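Local coordinates for 2-c-methyl-d-erythritol 2,4-cyclodiphosphate synthase (Plasmodium falciparum, PDB 4C81), which probably converts a CDP-linked methylerythritol phosphate into 2-C-methyl-D-erythritol 2,4-cyclodiphosphate, releasing CMP, in the apicoplast pathway of isoprenoid synthesis, at residues H59-G62 against Y66-I69; N136-I141 against S150-K155. The protein carries 1 engineered substitution. All coordinates share one frame; numbering follows the deposited sequence.

Contact 1: H59-G62 against Y66-I69; sequences HSDG and YHSI. With ZN (zinc ion), chain B.
His67 reaches back from the first turns of helix 64-77 to the loop that leads into it, and its imidazole meets Asp61 and Ser60. The CG of His67 stands anti to the carbonyl carbon (chi1 -58°), which carries the ring off the helix with its two nitrogens at work on different partners. ND1 binds the zinc ion at 2.1 Å. NE2 is turned to the loop, where Asp61 OD1 lies 3.1 Å from it; the two side chains run past one another, pointing opposite ways, with carboxylate and ring planes only 18° apart. Ser98 OG is hydrogen-bonded both to His67 NE2 and to Asp61 OD2, a second-shell link between ring and carboxylate which should limit rotation of the imidazole.

This is the metal site of the YgbB family: Asp15, His17 and a water complete four ligands, and a bound CDP lies about 5 Å from the His67 side chain. Histidine suits the place because one nitrogen can ligate metal while the other is hydrogen-bonded to Ser98. Asp61 OD1 accepts the backbone N-H of Asp63, an Asx turn that helps fix the carboxylate. At the ring's edge, near its plane, Ser60 OG comes within 3.6 Å of His67 CE1, and the same hydroxyl takes a weak hydrogen bond from Gly62 N. Gly62, with phi 78°, adopts a backbone shape that glycine accepts readily.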
ATOM      1  N   HIS A  59       1.047 -24.291   4.307  1.00 42.06           N
ATOM      2  CA  HIS A  59       2.203 -25.186   4.268  1.00 52.27           C
ATOM      3  C   HIS A  59       3.361 -24.555   5.043  1.00 53.26           C
ATOM      4  O   HIS A  59       4.182 -25.260   5.633  1.00 53.51           O
ATOM      5  CB  HIS A  59       2.634 -25.471   2.825  1.00 63.15           C
ATOM      6  CG  HIS A  59       1.650 -26.294   2.051  1.00103.99           C
ATOM      7  ND1 HIS A  59       1.235 -27.541   2.466  1.00105.28           N
ATOM      8  CD2 HIS A  59       1.013 -26.054   0.881  1.00116.87           C
ATOM      9  CE1 HIS A  59       0.376 -28.031   1.588  1.00101.79           C
ATOM     10  NE2 HIS A  59       0.224 -27.148   0.617  1.00 74.27           N
ATOM     11  N   SER A  60       3.414 -23.223   5.031  1.00 43.00           N
ATOM     12  CA  SER A  60       4.404 -22.458   5.787  1.00 45.34           C
ATOM     13  C   SER A  60       3.887 -22.158   7.198  1.00 28.55           C
ATOM     14  O   SER A  60       2.789 -22.587   7.568  1.00 43.56           O
ATOM     15  CB  SER A  60       4.714 -21.149   5.055  1.00 42.37           C
ATOM     16  OG  SER A  60       3.610 -20.259   5.111  1.00 36.79           O
ATOM     17  N   ASP A  61       4.674 -21.412   7.972  1.00 28.21           N
ATOM     18  CA  ASP A  61       4.293 -21.017   9.337  1.00 36.67           C
ATOM     19  C   ASP A  61       3.210 -19.925   9.393  1.00 25.54           C
ATOM     20  O   ASP A  61       2.695 -19.614  10.468  1.00 30.61           O
ATOM     21  CB  ASP A  61       5.527 -20.577  10.140  1.00 30.70           C
ATOM     22  CG  ASP A  61       6.198 -19.328   9.578  1.00 47.56           C
ATOM     23  OD1 ASP A  61       5.703 -18.757   8.584  1.00 30.78           O
ATOM     24  OD2 ASP A  61       7.235 -18.919  10.137  1.00 30.80           O
ATOM     25  N   GLY A  62       2.889 -19.338   8.242  1.00 27.48           N
ATOM     26  CA  GLY A  62       1.792 -18.380   8.132  1.00 33.28           C
ATOM     27  C   GLY A  62       2.113 -16.982   8.633  1.00 30.32           C
ATOM     28  O   GLY A  62       1.204 -16.170   8.822  1.00 23.58           O
ATOM     29  N   TYR A  66       6.650 -11.449   8.832  1.00 18.46           N
ATOM     30  CA  TYR A  66       7.982 -11.809   8.341  1.00 18.06           C
ATOM     31  C   TYR A  66       8.022 -11.969   6.824  1.00 19.81           C
ATOM     32  O   TYR A  66       8.966 -11.505   6.178  1.00 22.05           O
ATOM     33  CB  TYR A  66       8.499 -13.091   9.015  1.00 19.53           C
ATOM     34  CG  TYR A  66       9.095 -12.924  10.410  1.00 19.39           C
ATOM     35  CD1 TYR A  66       9.293 -11.666  10.988  1.00 17.98           C
ATOM     36  CD2 TYR A  66       9.505 -14.040  11.134  1.00 29.38           C
ATOM     37  CE1 TYR A  66       9.850 -11.531  12.251  1.00 16.61           C
ATOM     38  CE2 TYR A  66      10.068 -13.911  12.399  1.00 22.27           C
ATOM     39  CZ  TYR A  66      10.235 -12.659  12.949  1.00 20.61           C
ATOM     40  OH  TYR A  66      10.793 -12.531  14.198  1.00 25.08           O
ATOM     41  N   HIS A  67       7.004 -12.614   6.257  1.00 16.65           N
ATOM     42  CA  HIS A  67       6.959 -12.847   4.816  1.00 17.37           C
ATOM     43  C   HIS A  67       6.828 -11.529   4.047  1.00 17.78           C
ATOM     44  O   HIS A  67       7.544 -11.307   3.066  1.00 20.42           O
ATOM     45  CB  HIS A  67       5.827 -13.803   4.432  1.00 21.24           C
ATOM     46  CG  HIS A  67       5.911 -15.143   5.096  1.00 15.18           C
ATOM     47  ND1 HIS A  67       4.896 -16.073   5.028  1.00 21.87           N
ATOM     48  CD2 HIS A  67       6.880 -15.698   5.862  1.00 22.86           C
ATOM     49  CE1 HIS A  67       5.238 -17.146   5.718  1.00 22.77           C
ATOM     50  NE2 HIS A  67       6.438 -16.945   6.232  1.00 23.60           N
ATOM     51  N   SER A  68       5.931 -10.651   4.492  1.00 18.16           N
ATOM     52  CA  SER A  68       5.750  -9.364   3.814  1.00 16.20           C
ATOM     53  C   SER A  68       6.989  -8.473   3.949  1.00 15.11           C
ATOM     54  O   SER A  68       7.339  -7.762   3.012  1.00 17.08           O
ATOM     55  CB  SER A  68       4.508  -8.632   4.328  1.00 19.60           C
ATOM     56  OG  SER A  68       4.676  -8.194   5.656  1.00 20.37           O
ATOM     57  N   ILE A  69       7.654  -8.520   5.102  1.00 18.98           N
ATOM     58  CA  ILE A  69       8.915  -7.790   5.283  1.00 15.95           C
ATOM     59  C   ILE A  69       9.972  -8.270   4.279  1.00 19.52           C
ATOM     60  O   ILE A  69      10.621  -7.453   3.622  1.00 18.09           O
ATOM     61  CB  ILE A  69       9.453  -7.915   6.729  1.00 18.72           C
ATOM     62  CG1 ILE A  69       8.600  -7.085   7.689  1.00 18.95           C
ATOM     63  CG2 ILE A  69      10.906  -7.440   6.810  1.00 21.17           C
ATOM     64  CD1 ILE A  69       8.823  -7.416   9.150  1.00 22.30           C
TER
HETATM   65 ZN    ZN B1240       3.245 -15.946   3.803  1.00 19.88          ZN
HETATM   66  O   HOH W   1       3.950 -16.137   2.134  1.00 28.90           O

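Contact 2: N136-I141 against S150-K155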
ATOM      1  N   ASN A 136       7.013  -7.184  21.486  1.00 27.53           N
ATOM      2  CA  ASN A 136       7.653  -8.451  21.144  1.00 25.21           C
ATOM      3  C   ASN A 136       7.958  -8.545  19.647  1.00 21.85           C
ATOM      4  O   ASN A 136       9.049  -8.950  19.250  1.00 21.26           O
ATOM      5  CB  ASN A 136       6.751  -9.619  21.572  1.00 31.82           C
ATOM      6  CG  ASN A 136       7.499 -10.940  21.702  1.00 42.18           C
ATOM      7  OD1 ASN A 136       8.611 -11.104  21.199  1.00 41.96           O
ATOM      8  ND2 ASN A 136       6.878 -11.896  22.386  1.00 43.26           N
ATOM      9  N   ILE A 137       6.987  -8.167  18.819  1.00 18.96           N
ATOM     10  CA  ILE A 137       7.170  -8.188  17.365  1.00 19.44           C
ATOM     11  C   ILE A 137       8.319  -7.268  16.959  1.00 19.30           C
ATOM     12  O   ILE A 137       9.209  -7.666  16.200  1.00 20.42           O
ATOM     13  CB  ILE A 137       5.883  -7.768  16.623  1.00 21.01           C
ATOM     14  CG1 ILE A 137       4.804  -8.840  16.779  1.00 17.72           C
ATOM     15  CG2 ILE A 137       6.166  -7.538  15.138  1.00 25.97           C
ATOM     16  CD1 ILE A 137       3.443  -8.403  16.286  1.00 19.48           C
ATOM     17  N   ILE A 138       8.305  -6.047  17.489  1.00 22.14           N
ATOM     18  CA  ILE A 138       9.337  -5.056  17.184  1.00 19.29           C
ATOM     19  C   ILE A 138      10.723  -5.532  17.639  1.00 22.12           C
ATOM     20  O   ILE A 138      11.713  -5.339  16.925  1.00 26.07           O
ATOM     21  CB  ILE A 138       8.990  -3.674  17.791  1.00 28.62           C
ATOM     22  CG1 ILE A 138       7.795  -3.062  17.046  1.00 23.86           C
ATOM     23  CG2 ILE A 138      10.183  -2.736  17.724  1.00 31.17           C
ATOM     24  CD1 ILE A 138       7.313  -1.751  17.623  1.00 26.78           C
ATOM     25  N   LYS A 139      10.784  -6.160  18.812  1.00 25.12           N
ATOM     26  CA  LYS A 139      12.032  -6.740  19.315  1.00 26.03           C
ATOM     27  C   LYS A 139      12.536  -7.843  18.386  1.00 22.76           C
ATOM     28  O   LYS A 139      13.726  -7.900  18.070  1.00 28.40           O
ATOM     29  CB  LYS A 139      11.843  -7.289  20.734  1.00 26.17           C
ATOM     30  CG  LYS A 139      13.123  -7.820  21.376  1.00 32.10           C
ATOM     31  CD  LYS A 139      12.886  -8.253  22.813  1.00 82.96           C
ATOM     32  CE  LYS A 139      14.146  -8.837  23.431  1.00 99.59           C
ATOM     33  NZ  LYS A 139      13.932  -9.266  24.840  1.00 96.63           N
ATOM     34  N   ASN A 140      11.624  -8.709  17.949  1.00 22.65           N
ATOM     35  CA  ASN A 140      11.955  -9.803  17.041  1.00 23.22           C
ATOM     36  C   ASN A 140      12.458  -9.301  15.688  1.00 26.49           C
ATOM     37  O   ASN A 140      13.463  -9.790  15.178  1.00 24.93           O
ATOM     38  CB  ASN A 140      10.745 -10.717  16.836  1.00 27.70           C
ATOM     39  CG  ASN A 140      10.430 -11.565  18.055  1.00 27.87           C
ATOM     40  OD1 ASN A 140      11.205 -11.622  19.015  1.00 30.52           O
ATOM     41  ND2 ASN A 140       9.282 -12.237  18.019  1.00 26.52           N
ATOM     42  N   ILE A 141      11.761  -8.322  15.113  1.00 20.09           N
ATOM     43  CA  ILE A 141      12.168  -7.747  13.829  1.00 19.59           C
ATOM     44  C   ILE A 141      13.542  -7.069  13.930  1.00 21.31           C
ATOM     45  O   ILE A 141      14.380  -7.219  13.035  1.00 21.45           O
ATOM     46  CB  ILE A 141      11.126  -6.730  13.301  1.00 19.02           C
ATOM     47  CG1 ILE A 141       9.817  -7.435  12.950  1.00 21.21           C
ATOM     48  CG2 ILE A 141      11.662  -5.990  12.081  1.00 19.15           C
ATOM     49  CD1 ILE A 141       8.655  -6.490  12.772  1.00 19.50           C
ATOM     50  N   SER A 150      13.750   1.781  16.899  1.00 26.52           N
ATOM     51  CA  SER A 150      13.257   3.078  16.430  1.00 30.06           C
ATOM     52  C   SER A 150      13.051   3.143  14.912  1.00 24.66           C
ATOM     53  O   SER A 150      12.452   4.098  14.411  1.00 25.49           O
ATOM     54  CB  SER A 150      14.211   4.200  16.856  1.00 33.59           C
ATOM     55  OG  SER A 150      15.431   4.140  16.135  1.00 28.81           O
ATOM     56  N   GLN A 151      13.557   2.146  14.187  1.00 23.57           N
ATOM     57  CA  GLN A 151      13.371   2.055  12.737  1.00 24.15           C
ATOM     58  C   GLN A 151      12.170   1.192  12.336  1.00 17.18           C
ATOM     59  O   GLN A 151      11.965   0.956  11.145  1.00 17.76           O
ATOM     60  CB  GLN A 151      14.632   1.485  12.084  1.00 23.09           C
ATOM     61  CG  GLN A 151      15.850   2.376  12.235  1.00 19.37           C
ATOM     62  CD  GLN A 151      17.140   1.682  11.842  1.00 21.08           C
ATOM     63  OE1 GLN A 151      17.878   1.201  12.700  1.00 24.09           O
ATOM     64  NE2 GLN A 151      17.415   1.623  10.548  1.00 22.62           N
ATOM     65  N   ILE A 152      11.393   0.727  13.316  1.00 18.58           N
ATOM     66  CA  ILE A 152      10.297  -0.223  13.073  1.00 19.84           C
ATOM     67  C   ILE A 152       8.960   0.280  13.628  1.00 27.49           C
ATOM     68  O   ILE A 152       8.879   0.742  14.767  1.00 21.61           O
ATOM     69  CB  ILE A 152      10.595  -1.591  13.724  1.00 19.44           C
ATOM     70  CG1 ILE A 152      11.946  -2.134  13.251  1.00 20.26           C
ATOM     71  CG2 ILE A 152       9.485  -2.591  13.411  1.00 24.29           C
ATOM     72  CD1 ILE A 152      12.422  -3.334  14.044  1.00 24.40           C
ATOM     73  N   SER A 153       7.918   0.180  12.804  1.00 17.14           N
ATOM     74  CA  SER A 153       6.543   0.415  13.225  1.00 17.47           C
ATOM     75  C   SER A 153       5.704  -0.789  12.828  1.00 18.05           C
ATOM     76  O   SER A 153       5.837  -1.301  11.715  1.00 18.08           O
ATOM     77  CB  SER A 153       5.980   1.663  12.553  1.00 18.80           C
ATOM     78  OG  SER A 153       4.576   1.746  12.724  1.00 20.96           O
ATOM     79  N   VAL A 154       4.854  -1.240  13.748  1.00 15.55           N
ATOM     80  CA  VAL A 154       3.853  -2.262  13.449  1.00 18.46           C
ATOM     81  C   VAL A 154       2.513  -1.841  14.056  1.00 20.43           C
ATOM     82  O   VAL A 154       2.440  -1.471  15.232  1.00 21.03           O
ATOM     83  CB  VAL A 154       4.275  -3.662  13.946  1.00 25.23           C
ATOM     84  CG1 VAL A 154       4.433  -3.690  15.460  1.00 27.62           C
ATOM     85  CG2 VAL A 154       3.269  -4.712  13.484  1.00 23.10           C
ATOM     86  N   LYS A 155       1.470  -1.876  13.226  1.00 18.49           N
ATOM     87  CA  LYS A 155       0.135  -1.413  13.598  1.00 18.71           C
ATOM     88  C   LYS A 155      -0.888  -2.418  13.084  1.00 15.99           C
ATOM     89  O   LYS A 155      -0.683  -3.031  12.031  1.00 21.63           O
ATOM     90  CB  LYS A 155      -0.156  -0.038  12.974  1.00 22.77           C
ATOM     91  CG  LYS A 155       1.045   0.904  12.890  1.00 60.01           C
ATOM     92  CD  LYS A 155       0.648   2.327  12.488  1.00 29.30           C
ATOM     93  CE  LYS A 155       0.215   2.434  11.033  1.00 33.52           C
ATOM     94  NZ  LYS A 155       1.311   2.161  10.061  1.00 26.16           N
TER
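In Ile138, Ile141 and Ile152 alike, chi1 near -60° sets CG1 beside the backbone N and CG2 beside the carbonyl carbon; this turns CG1 of Ile138 to both Ile152 and Val154, and CG2 of Ile141 to the end of Ile152. Val154 differs: at chi1 62° its CG1 sits between the backbone N and the carbonyl carbon, and this is the methyl that meets the helix. Ile138 and Ile152 lie alongside one another, pointing opposite ways, with Ile138 CG1 4.0 Å from Ile152 CG2. The same Ile138 CG1 touches Val154 CG1 at 3.8 Å, which leaves Ile138 resting on two strand residues of one face. Ile141, a turn further along the helix, crosses Ile152 at a slant; its CG2 presses on Ile152 CD1 at 3.4 Å, closer than usual for two carbons, while its CD1 approaches Ile152 CG2. Ile152 CD1 also lies 3.6 Å from the carbonyl oxygen of Ile138, an oxygen that is hydrogen-bonded to Ser142 OG. Ile137 adds a more distant contact, its CG2 4.2 Å from Val154 CG1.

Beta-branched residues suit the strand, since they favour extended backbone, and their methyls make a compact apolar surface beside the helix. Alternation does the sorting: Ile152 and Val154 point toward the helix, whereas Ser153 points away and its OG is hydrogen-bonded to Asp120. The segment axes approach to 8.7 Å and run at 143°, roughly antiparallel but well tilted, in a beta-alpha-beta crossover.

Here the crossover joins strand 114-124 through helix 130-145 to strand 152-157, which lies parallel beside the first strand. Ile65 and Ile69 of helix 64-77 pack against the helix, Ile141 also reaches Ile121 of the central sheet, and Gly75 of a second subunit packs on Ser153 and Lys155.

How the contacts relate
Contact 1 closes before contact 2 opens along the chain, and their centres lie 16 Å apart within the same YgbB-family fold. Helix 64-77 connects them: Tyr66 OH comes within 3.2 Å of Asn140 CB, and Ile69 CD1 meets Ile141 CD1 at 3.7 Å. Contact 2 in turn joins helix 130-145 to strand 152-157, the outermost strand on that side of the five-stranded sheet within this chain. Helix 64-77 thus turns His67 to the zinc while Tyr66 and Ile69, close to it in sequence, rest on helix 130-145, which itself packs on the sheet; the metal site is tied to the beta-alpha-beta unit through two layers of helix.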